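Local structure of putative enoyl-CoA hydratase/isomerase (Bordetella parapertussis, 3ISA) at residues P8-R13 with T21-E26; A17-L22 with L53-G58; L104-N109 with A184-L189; C120-C125 with F176-A181. The protein probably acts as an enoyl-CoA hydratase or isomerase of the crotonase family, though its substrate and exact reaction are not established. All blocks are in the same frame, centred on the assembly; numbering follows the deposited sequence.

Overall arrangement
All four contacts reach one mixed sheet of the crotonase-type fold, whose strands run in the order 9-13, 17-22, 53-58, 100-105, 122-125, 179-180. Contact 1 pairs the first two strands and contact 2 the second and third; they share Thr21 and Leu22, and their centres lie about 9 Å apart. Contact 3 packs Trp186 and Leu189 of helix 186-197 on the end of strand 100-105, about 11 Å from contact 2 and 9 Å from contact 4, centre to centre. Contact 4 holds the far edge, about 20 Å from contact 1 between centres, and is nested inside the chain loop that contact 3 closes.

Contact 1 (P8-R13 with T21-E26); sequences PLAIER and TLSRPE
The N-terminal beta hairpin of this crotonase-type fold, formed by strands 9-13 and 17-22, supplies an outer edge of the main sheet, and the contact covers the end of the hairpin away from its turn. Ala10 and Thr21 are an antiparallel hydrogen-bonded pair: Ala10 N gives to Thr21 O at 3.0 Å, and Thr21 N returns a bond to Ala10 O at 2.9 Å, both in the plane of the accepting carbonyl. Leu9 and Leu22 form the next, non-hydrogen-bonded pair. Beyond it Ser23 N reaches Pro8 O at 2.8 Å, but more bent, at 144° at the hydrogen, and from above the carbonyl plane, as the second strand gives way to loop.

On the Leu9-Leu22 face, Leu9 sends CG anti to its backbone N (chi1 -180°), which lays CD1 alongside the opposite backbone, 3.5 Å from Thr21 O. Its isobutyl group also packs on Leu35, Ala38 and Leu39 of helix 33-48. Past the strand ends, the Pro8 ring meets the aliphatic stem of Arg24, CB to CG at 3.9 Å; the guanidinium of Arg24 goes on to a salt bridge with Asp68. On the face of Ala10 and Thr21, a water lies 2.7 Å from Thr21 OG1 and donates weakly to Ala10 O. Ser23 turns OG beside its own backbone N (chi1 -65°), back toward Thr21. Thr21 O is thus gripped twice, in plane by Ala10 N and from above the plane by Ser23 OG at 2.8 Å.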
# COMPACT_ATOMS: atom_id res chain seq x y z
N PRO D 8 7.95 -4.87 -40.50
CA PRO D 8 8.44 -5.78 -39.44
C PRO D 8 7.31 -6.32 -38.56
O PRO D 8 7.50 -7.32 -37.86
CB PRO D 8 9.39 -4.88 -38.63
CG PRO D 8 8.85 -3.51 -38.82
CD PRO D 8 8.36 -3.48 -40.26
N LEU D 9 6.15 -5.65 -38.60
CA LEU D 9 4.95 -6.10 -37.90
C LEU D 9 3.76 -6.17 -38.85
O LEU D 9 3.32 -5.13 -39.38
CB LEU D 9 4.61 -5.15 -36.74
CG LEU D 9 3.36 -5.56 -35.96
CD1 LEU D 9 3.60 -6.87 -35.22
CD2 LEU D 9 2.90 -4.44 -35.01
N ALA D 10 3.20 -7.36 -39.05
CA ALA D 10 1.99 -7.50 -39.85
C ALA D 10 0.81 -7.49 -38.91
O ALA D 10 0.84 -8.14 -37.86
CB ALA D 10 1.99 -8.79 -40.64
N ILE D 11 -0.23 -6.74 -39.26
CA ILE D 11 -1.45 -6.71 -38.46
C ILE D 11 -2.67 -7.14 -39.30
O ILE D 11 -2.98 -6.51 -40.31
CB ILE D 11 -1.71 -5.35 -37.75
CG1 ILE D 11 -0.46 -4.84 -37.01
CG2 ILE D 11 -2.94 -5.47 -36.80
CD1 ILE D 11 -0.55 -3.35 -36.55
N GLU D 12 -3.30 -8.23 -38.89
CA GLU D 12 -4.56 -8.67 -39.49
C GLU D 12 -5.70 -8.19 -38.59
O GLU D 12 -5.73 -8.50 -37.40
CB GLU D 12 -4.60 -10.19 -39.62
CG GLU D 12 -5.95 -10.74 -40.08
CD GLU D 12 -6.14 -12.24 -39.79
OE1 GLU D 12 -5.15 -13.00 -39.79
OE2 GLU D 12 -7.30 -12.65 -39.57
N ARG D 13 -6.62 -7.43 -39.16
CA ARG D 13 -7.74 -6.90 -38.41
C ARG D 13 -9.04 -7.59 -38.78
O ARG D 13 -9.45 -7.60 -39.95
CB ARG D 13 -7.86 -5.40 -38.63
CG ARG D 13 -6.58 -4.64 -38.31
CD ARG D 13 -6.76 -3.16 -38.54
NE ARG D 13 -5.63 -2.39 -38.02
CZ ARG D 13 -4.49 -2.19 -38.67
NH1 ARG D 13 -4.30 -2.71 -39.87
NH2 ARG D 13 -3.52 -1.46 -38.11
N THR D 21 1.51 -10.24 -36.04
CA THR D 21 2.53 -11.20 -36.40
C THR D 21 3.88 -10.49 -36.48
O THR D 21 4.10 -9.65 -37.36
CB THR D 21 2.20 -11.93 -37.73
OG1 THR D 21 0.93 -12.58 -37.62
CG2 THR D 21 3.28 -12.96 -38.08
N LEU D 22 4.78 -10.81 -35.54
CA LEU D 22 6.15 -10.33 -35.59
C LEU D 22 6.77 -10.93 -36.84
O LEU D 22 6.70 -12.15 -37.04
CB LEU D 22 6.94 -10.74 -34.34
CG LEU D 22 6.65 -9.92 -33.08
CD1 LEU D 22 5.21 -10.08 -32.56
CD2 LEU D 22 7.64 -10.29 -31.98
N SER D 23 7.32 -10.07 -37.68
CA SER D 23 7.65 -10.44 -39.05
C SER D 23 9.08 -10.04 -39.42
O SER D 23 9.33 -9.32 -40.39
CB SER D 23 6.63 -9.83 -40.01
OG SER D 23 5.34 -10.37 -39.78
N ARG D 24 10.03 -10.51 -38.62
CA ARG D 24 11.43 -10.40 -38.97
C ARG D 24 12.05 -11.81 -38.93
O ARG D 24 12.95 -12.08 -38.13
CB ARG D 24 12.17 -9.44 -38.04
CG ARG D 24 11.55 -8.03 -37.97
CD ARG D 24 12.37 -7.14 -37.08
NE ARG D 24 13.63 -6.76 -37.71
CZ ARG D 24 14.80 -6.65 -37.08
NH1 ARG D 24 14.90 -6.90 -35.78
NH2 ARG D 24 15.87 -6.28 -37.77
N PRO D 25 11.56 -12.72 -39.80
CA PRO D 25 11.94 -14.13 -39.63
C PRO D 25 13.41 -14.46 -39.96
O PRO D 25 13.87 -15.54 -39.62
CB PRO D 25 10.98 -14.87 -40.57
CG PRO D 25 10.71 -13.88 -41.66
CD PRO D 25 10.66 -12.54 -40.96
N GLU D 26 14.13 -13.55 -40.61
CA GLU D 26 15.56 -13.74 -40.88
C GLU D 26 16.41 -13.25 -39.70
O GLU D 26 17.63 -13.48 -39.67
CB GLU D 26 16.00 -13.03 -42.17
CG GLU D 26 15.14 -13.37 -43.41
CD GLU D 26 15.05 -14.87 -43.68
OE1 GLU D 26 16.08 -15.48 -44.05
OE2 GLU D 26 13.94 -15.45 -43.53
O HOH W 1 -0.94 -10.81 -38.56

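Contact 2 (A17-L22 with L53-G58); sequences AWTFTL and LLVFAG
Strands 17-22 and 53-58 are the two strands of a beta-alpha-beta unit closed over helix 33-48, and they run side by side in parallel, their directions 22° apart. The pairing sets Phe20 beside Phe56, pointing the same way on the face that also carries Trp18 and Leu54. Both share chi1 near -64° and nearly the same ring rotation about chi2, and their planes lie only 12° apart. The rings are nevertheless slid so far that they barely overlap, with centroids 5.1 Å apart. What meets is a rim: Phe20 CD2 stands over one face of the Phe56 ring, and Phe56 CD1 comes within 3.8 Å of Phe20 CB. Leu54 lies alongside Phe20 and touches the ring at its edge, CD2 to CE2 at 3.9 Å. The indole of Trp18 leads away from strand 53-58, toward Arg13, with which it makes a cation-pi contact.

On the other face Thr19 and Val55 stand side by side. Thr19 places OG1 beside its backbone N and 3.7 Å from Val55 CB, while its CG2 meets Val55 CG1. Earlier on the same face the methyl of Ala17 rests against Leu53 CD2; helix 186-197 covers Leu53 and Val55.

Between the two faces runs a ladder of five backbone hydrogen bonds, beginning with Trp18 N to Leu53 O and ending with Leu22 N to Ala57 O. The shortest is at its middle, where Phe20 N meets Val55 O at 2.7 Å, nearly along the C=O axis.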
# COMPACT_ATOMS: atom_id res chain seq x y z
N ALA D 17 -10.99 -9.76 -33.35
CA ALA D 17 -9.57 -10.03 -33.09
C ALA D 17 -8.63 -9.33 -34.05
O ALA D 17 -8.87 -9.32 -35.27
CB ALA D 17 -9.28 -11.54 -33.11
N TRP D 18 -7.54 -8.78 -33.51
CA TRP D 18 -6.41 -8.36 -34.32
C TRP D 18 -5.27 -9.33 -34.06
O TRP D 18 -5.01 -9.70 -32.91
CB TRP D 18 -5.93 -6.95 -33.96
CG TRP D 18 -6.79 -5.83 -34.44
CD1 TRP D 18 -8.09 -5.90 -34.89
CD2 TRP D 18 -6.42 -4.45 -34.48
NE1 TRP D 18 -8.54 -4.64 -35.23
CE2 TRP D 18 -7.54 -3.73 -34.98
CE3 TRP D 18 -5.25 -3.74 -34.16
CZ2 TRP D 18 -7.53 -2.33 -35.14
CZ3 TRP D 18 -5.24 -2.35 -34.32
CH2 TRP D 18 -6.37 -1.66 -34.81
N THR D 19 -4.62 -9.76 -35.13
CA THR D 19 -3.46 -10.62 -35.00
C THR D 19 -2.20 -9.84 -35.36
O THR D 19 -2.05 -9.32 -36.47
CB THR D 19 -3.61 -11.89 -35.88
OG1 THR D 19 -4.81 -12.56 -35.52
CG2 THR D 19 -2.39 -12.83 -35.71
N PHE D 20 -1.30 -9.77 -34.39
CA PHE D 20 -0.01 -9.12 -34.52
C PHE D 20 1.05 -10.17 -34.80
O PHE D 20 1.46 -10.92 -33.90
CB PHE D 20 0.35 -8.39 -33.21
CG PHE D 20 -0.59 -7.26 -32.85
CD1 PHE D 20 -0.32 -5.97 -33.27
CD2 PHE D 20 -1.71 -7.50 -32.08
CE1 PHE D 20 -1.17 -4.90 -32.94
CE2 PHE D 20 -2.59 -6.45 -31.74
CZ PHE D 20 -2.31 -5.14 -32.17
N THR D 21 1.51 -10.24 -36.04
CA THR D 21 2.53 -11.20 -36.40
C THR D 21 3.88 -10.49 -36.48
O THR D 21 4.10 -9.65 -37.36
CB THR D 21 2.20 -11.93 -37.73
OG1 THR D 21 0.93 -12.58 -37.62
CG2 THR D 21 3.28 -12.96 -38.08
N LEU D 22 4.78 -10.81 -35.54
CA LEU D 22 6.15 -10.33 -35.59
C LEU D 22 6.77 -10.93 -36.84
O LEU D 22 6.70 -12.15 -37.04
CB LEU D 22 6.94 -10.74 -34.34
CG LEU D 22 6.65 -9.92 -33.08
CD1 LEU D 22 5.21 -10.08 -32.56
CD2 LEU D 22 7.64 -10.29 -31.98
N LEU D 53 -10.02 -9.18 -28.79
CA LEU D 53 -8.90 -10.11 -28.66
C LEU D 53 -7.68 -9.63 -29.45
O LEU D 53 -7.77 -9.32 -30.65
CB LEU D 53 -9.30 -11.50 -29.16
CG LEU D 53 -8.16 -12.53 -29.23
CD1 LEU D 53 -7.72 -12.98 -27.82
CD2 LEU D 53 -8.58 -13.75 -30.06
N LEU D 54 -6.53 -9.57 -28.78
CA LEU D 54 -5.25 -9.37 -29.46
C LEU D 54 -4.50 -10.68 -29.48
O LEU D 54 -4.26 -11.30 -28.43
CB LEU D 54 -4.39 -8.33 -28.72
CG LEU D 54 -5.09 -7.03 -28.31
CD1 LEU D 54 -4.10 -6.03 -27.68
CD2 LEU D 54 -5.83 -6.41 -29.50
N VAL D 55 -4.12 -11.10 -30.69
CA VAL D 55 -3.32 -12.31 -30.87
C VAL D 55 -1.88 -11.95 -31.25
O VAL D 55 -1.64 -11.10 -32.12
CB VAL D 55 -3.94 -13.25 -31.95
CG1 VAL D 55 -3.07 -14.50 -32.16
CG2 VAL D 55 -5.38 -13.62 -31.59
N PHE D 56 -0.91 -12.56 -30.56
CA PHE D 56 0.50 -12.38 -30.87
C PHE D 56 1.17 -13.67 -31.36
O PHE D 56 1.12 -14.70 -30.69
CB PHE D 56 1.25 -11.84 -29.65
CG PHE D 56 0.79 -10.47 -29.22
CD1 PHE D 56 1.44 -9.34 -29.71
CD2 PHE D 56 -0.30 -10.32 -28.35
CE1 PHE D 56 1.02 -8.07 -29.34
CE2 PHE D 56 -0.73 -9.03 -27.97
CZ PHE D 56 -0.06 -7.92 -28.47
N ALA D 57 1.83 -13.58 -32.51
CA ALA D 57 2.49 -14.74 -33.11
C ALA D 57 3.76 -14.29 -33.81
O ALA D 57 3.97 -13.10 -34.01
CB ALA D 57 1.55 -15.44 -34.09
N GLY D 58 4.62 -15.24 -34.17
CA GLY D 58 5.83 -14.92 -34.89
C GLY D 58 5.90 -15.67 -36.21
O GLY D 58 5.58 -16.85 -36.26

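Contact 3 (L104-N109 with A184-L189); sequences LAHGRN and AQWPAL
Trp186 of helix 186-197 carries most of this contact. With CG anti to the carbonyl carbon, its indole reaches tip to tip toward Leu104 of strand 100-105. Leu104 CB sits over one face of the six-membered ring, 3.6 Å from its centroid and 7° off the normal, a well-centred CH-pi contact. The branch methyls spread over the same indole: Leu104 CD1 lies near Trp186 CD2 and CE3, and Leu104 CD2 near Trp186 CG and CD1. The far end of the indole abuts the chain where the strand stops, with Trp186 CZ2 3.4 Å from Ala105 O. His106, whose CG takes the crowded position between N and carbonyl carbon (chi1 66°), brings ND1 to the indole edge, 3.8 Å from Trp186 CH2, its plane steeply tilted at 68°. The polar ends are satisfied outside: Trp186 NE1 donates to Ala181 O, and His106 NE2 is bonded to Gly60 O. One turn later Leu189 adds CD1, 4.3 Å from Leu104 CD2, while Leu189 N closes a helical bond to Gln185 O. This is helix-on-sheet packing within the alpha/beta core of a crotonase-type fold.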
# COMPACT_ATOMS: atom_id res chain seq x y z
N LEU D 104 1.05 -17.21 -29.00
CA LEU D 104 1.26 -18.53 -29.56
C LEU D 104 2.73 -18.63 -29.94
O LEU D 104 3.18 -17.98 -30.89
CB LEU D 104 0.37 -18.72 -30.79
CG LEU D 104 -1.15 -18.66 -30.59
CD1 LEU D 104 -1.85 -18.43 -31.94
CD2 LEU D 104 -1.69 -19.89 -29.89
N ALA D 105 3.49 -19.40 -29.15
CA ALA D 105 4.94 -19.47 -29.30
C ALA D 105 5.37 -20.78 -29.91
O ALA D 105 4.73 -21.81 -29.71
CB ALA D 105 5.63 -19.31 -27.96
N HIS D 106 6.47 -20.72 -30.66
CA HIS D 106 7.11 -21.89 -31.21
C HIS D 106 8.59 -21.60 -31.27
O HIS D 106 8.99 -20.45 -31.08
CB HIS D 106 6.50 -22.29 -32.58
CG HIS D 106 6.73 -21.30 -33.68
ND1 HIS D 106 6.16 -20.04 -33.69
CD2 HIS D 106 7.43 -21.40 -34.84
CE1 HIS D 106 6.53 -19.40 -34.79
NE2 HIS D 106 7.30 -20.21 -35.50
N GLY D 107 9.41 -22.63 -31.48
CA GLY D 107 10.85 -22.44 -31.62
C GLY D 107 11.52 -21.93 -30.35
O GLY D 107 10.95 -22.02 -29.24
N ARG D 108 12.72 -21.38 -30.52
CA ARG D 108 13.56 -20.91 -29.42
C ARG D 108 13.34 -19.42 -29.17
O ARG D 108 13.59 -18.58 -30.04
CB ARG D 108 15.03 -21.19 -29.72
CG ARG D 108 15.35 -22.68 -29.91
CD ARG D 108 16.77 -22.89 -30.44
NE ARG D 108 17.78 -22.32 -29.54
CZ ARG D 108 19.09 -22.51 -29.65
NH1 ARG D 108 19.59 -23.25 -30.63
NH2 ARG D 108 19.91 -21.94 -28.77
N ASN D 109 12.89 -19.10 -27.96
CA ASN D 109 12.51 -17.73 -27.61
C ASN D 109 13.31 -17.20 -26.44
O ASN D 109 13.62 -17.94 -25.51
CB ASN D 109 11.02 -17.70 -27.35
CG ASN D 109 10.22 -18.33 -28.51
OD1 ASN D 109 10.15 -17.75 -29.60
ND2 ASN D 109 9.68 -19.52 -28.29
N ALA D 184 -1.19 -26.48 -36.13
CA ALA D 184 -2.45 -26.85 -36.77
C ALA D 184 -3.70 -26.62 -35.90
O ALA D 184 -4.79 -26.41 -36.42
CB ALA D 184 -2.40 -28.31 -37.27
N GLN D 185 -3.51 -26.65 -34.57
CA GLN D 185 -4.59 -26.39 -33.60
C GLN D 185 -4.76 -24.90 -33.25
O GLN D 185 -5.72 -24.52 -32.58
CB GLN D 185 -4.34 -27.18 -32.31
CG GLN D 185 -4.88 -28.62 -32.31
CD GLN D 185 -4.24 -29.51 -33.37
OE1 GLN D 185 -3.10 -29.97 -33.21
NE2 GLN D 185 -4.97 -29.76 -34.46
N TRP D 186 -3.83 -24.08 -33.71
CA TRP D 186 -3.85 -22.64 -33.39
C TRP D 186 -5.10 -21.88 -33.89
O TRP D 186 -5.68 -21.11 -33.11
CB TRP D 186 -2.53 -21.96 -33.78
CG TRP D 186 -1.34 -22.37 -32.92
CD1 TRP D 186 -1.31 -23.30 -31.92
CD2 TRP D 186 -0.00 -21.84 -33.00
NE1 TRP D 186 -0.06 -23.38 -31.37
CE2 TRP D 186 0.77 -22.50 -32.02
CE3 TRP D 186 0.62 -20.88 -33.82
CZ2 TRP D 186 2.13 -22.22 -31.82
CZ3 TRP D 186 1.97 -20.61 -33.63
CH2 TRP D 186 2.71 -21.28 -32.63
N PRO D 187 -5.53 -22.08 -35.18
CA PRO D 187 -6.79 -21.42 -35.57
C PRO D 187 -8.00 -21.68 -34.65
O PRO D 187 -8.73 -20.74 -34.34
CB PRO D 187 -7.04 -21.96 -36.99
CG PRO D 187 -5.67 -22.20 -37.52
CD PRO D 187 -4.95 -22.81 -36.33
N ALA D 188 -8.18 -22.93 -34.21
CA ALA D 188 -9.26 -23.27 -33.27
C ALA D 188 -9.11 -22.58 -31.91
O ALA D 188 -10.11 -22.15 -31.30
CB ALA D 188 -9.38 -24.78 -33.11
N LEU D 189 -7.87 -22.46 -31.43
CA LEU D 189 -7.59 -21.75 -30.18
C LEU D 189 -7.93 -20.27 -30.29
O LEU D 189 -8.44 -19.66 -29.35
CB LEU D 189 -6.12 -21.94 -29.76
CG LEU D 189 -5.69 -23.33 -29.29
CD1 LEU D 189 -4.18 -23.33 -29.03
CD2 LEU D 189 -6.46 -23.79 -28.06

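Contact 4 (C120-C125 with F176-A181); sequences CKWRYC and FVRDCA
Cys125 and Cys180 pair in parallel where segment 176-181 adds a short, weakly bonded edge strand to the main sheet of the crotonase-type fold, and main-chain and side-chain bonds together tie this mostly irregular segment to strand 122-125. Arg123 O receives Arg178 N at 2.7 Å, nearly along its C=O axis, and Cys125 O receives Ala181 N at the same 2.7 Å; the bond from Cys125 N to Asp179 O is weak.

The two arginines use their donors differently. Arg123, bent at chi3 (-66°), turns its guanidinium so that NE reaches Phe176 O at 2.7 Å, close to the guanidinium plane but above that of the carbonyl. Its NH2 bonds in plane to Cys120 O, and NH1 goes to Gly175 O and to a salt bridge with Asp154 of the second subunit, so every nitrogen of the group has a partner. Arg178 crosses to the aromatics. Its NE donates in plane to Tyr124 OH at 2.8 Å, a water accepts from NH2, and CB stands over one face of the Tyr124 ring. The guanidinium lies flat on Trp122, planes 8° apart and CZ 3.8 Å from the centroid of the five-membered ring, a cation-pi stack.

Strand 122-125 is bonded on its other side to strand 100-105. Helix 186-197 packs on Trp122 and Tyr124, helix 112-119 meets Arg123, Phe176 and Val177, and helix 168-173 lies against Cys125 and Cys180.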
# COMPACT_ATOMS: atom_id res chain seq x y z
N CYS D 120 0.84 -11.78 -22.12
CA CYS D 120 -0.45 -12.23 -22.65
C CYS D 120 -1.13 -13.20 -21.70
O CYS D 120 -0.45 -13.98 -21.04
CB CYS D 120 -0.26 -12.90 -24.00
SG CYS D 120 0.30 -11.73 -25.25
N LYS D 121 -2.47 -13.14 -21.64
CA LYS D 121 -3.25 -13.88 -20.64
C LYS D 121 -3.41 -15.35 -20.99
O LYS D 121 -3.28 -16.21 -20.11
CB LYS D 121 -4.61 -13.22 -20.44
CG LYS D 121 -4.56 -11.77 -19.89
CD LYS D 121 -4.03 -11.73 -18.44
CE LYS D 121 -3.51 -10.33 -18.03
NZ LYS D 121 -2.17 -9.97 -18.64
N TRP D 122 -3.72 -15.65 -22.25
CA TRP D 122 -3.80 -17.04 -22.74
C TRP D 122 -2.49 -17.35 -23.46
O TRP D 122 -2.11 -16.65 -24.41
CB TRP D 122 -5.01 -17.23 -23.68
CG TRP D 122 -6.38 -17.25 -23.03
CD1 TRP D 122 -6.76 -16.64 -21.85
CD2 TRP D 122 -7.55 -17.90 -23.53
NE1 TRP D 122 -8.09 -16.88 -21.60
CE2 TRP D 122 -8.60 -17.64 -22.62
CE3 TRP D 122 -7.82 -18.67 -24.66
CZ2 TRP D 122 -9.89 -18.14 -22.80
CZ3 TRP D 122 -9.11 -19.18 -24.84
CH2 TRP D 122 -10.13 -18.89 -23.93
N ARG D 123 -1.77 -18.36 -22.99
CA ARG D 123 -0.45 -18.65 -23.53
C ARG D 123 -0.34 -20.11 -23.92
O ARG D 123 -0.56 -21.00 -23.10
CB ARG D 123 0.64 -18.29 -22.50
CG ARG D 123 0.58 -16.86 -21.98
CD ARG D 123 1.59 -16.62 -20.87
NE ARG D 123 1.30 -17.38 -19.65
CZ ARG D 123 0.39 -17.04 -18.74
NH1 ARG D 123 0.21 -17.81 -17.66
NH2 ARG D 123 -0.34 -15.94 -18.88
N TYR D 124 0.00 -20.35 -25.19
CA TYR D 124 0.16 -21.71 -25.72
C TYR D 124 1.49 -21.80 -26.45
O TYR D 124 1.98 -20.80 -26.99
CB TYR D 124 -0.98 -22.05 -26.70
CG TYR D 124 -2.34 -22.19 -26.06
CD1 TYR D 124 -2.79 -23.43 -25.59
CD2 TYR D 124 -3.20 -21.10 -25.96
CE1 TYR D 124 -4.05 -23.57 -25.02
CE2 TYR D 124 -4.46 -21.22 -25.39
CZ TYR D 124 -4.88 -22.46 -24.92
OH TYR D 124 -6.12 -22.59 -24.36
N CYS D 125 2.07 -22.99 -26.47
CA CYS D 125 3.26 -23.19 -27.30
C CYS D 125 3.27 -24.57 -27.95
O CYS D 125 2.51 -25.45 -27.54
CB CYS D 125 4.54 -22.95 -26.50
SG CYS D 125 4.91 -24.18 -25.23
N PHE D 176 3.23 -21.65 -16.86
CA PHE D 176 3.64 -20.62 -17.81
C PHE D 176 2.86 -20.72 -19.13
O PHE D 176 2.63 -19.71 -19.80
CB PHE D 176 5.17 -20.63 -18.03
CG PHE D 176 5.69 -19.41 -18.77
CD1 PHE D 176 5.49 -18.13 -18.26
CD2 PHE D 176 6.37 -19.56 -19.97
CE1 PHE D 176 5.96 -17.00 -18.95
CE2 PHE D 176 6.84 -18.44 -20.67
CZ PHE D 176 6.63 -17.16 -20.16
N VAL D 177 2.46 -21.93 -19.52
CA VAL D 177 1.55 -22.10 -20.67
C VAL D 177 0.29 -22.84 -20.23
O VAL D 177 0.32 -23.64 -19.29
CB VAL D 177 2.22 -22.79 -21.91
CG1 VAL D 177 3.37 -21.93 -22.46
CG2 VAL D 177 2.72 -24.19 -21.60
N ARG D 178 -0.84 -22.52 -20.88
CA ARG D 178 -2.12 -23.20 -20.64
C ARG D 178 -1.99 -24.65 -21.05
O ARG D 178 -2.42 -25.55 -20.33
CB ARG D 178 -3.23 -22.57 -21.48
CG ARG D 178 -4.00 -21.51 -20.78
CD ARG D 178 -4.81 -20.69 -21.77
NE ARG D 178 -6.18 -21.19 -21.95
CZ ARG D 178 -7.22 -20.83 -21.19
NH1 ARG D 178 -8.43 -21.33 -21.44
NH2 ARG D 178 -7.05 -19.97 -20.19
N ASP D 179 -1.39 -24.84 -22.21
CA ASP D 179 -1.20 -26.15 -22.78
C ASP D 179 -0.23 -26.06 -23.93
O ASP D 179 0.11 -24.96 -24.40
CB ASP D 179 -2.53 -26.74 -23.27
CG ASP D 179 -2.64 -28.23 -22.99
OD1 ASP D 179 -1.73 -29.00 -23.39
OD2 ASP D 179 -3.64 -28.63 -22.35
N CYS D 180 0.23 -27.22 -24.36
CA CYS D 180 0.99 -27.35 -25.57
C CYS D 180 0.03 -27.64 -26.71
O CYS D 180 -0.97 -28.32 -26.52
CB CYS D 180 2.04 -28.44 -25.42
SG CYS D 180 3.24 -27.98 -24.17
N ALA D 181 0.33 -27.08 -27.88
CA ALA D 181 -0.55 -27.24 -29.04
C ALA D 181 0.25 -27.04 -30.31
O ALA D 181 0.97 -26.04 -30.46
CB ALA D 181 -1.71 -26.25 -28.98
O HOH W 2 -5.04 -18.97 -19.11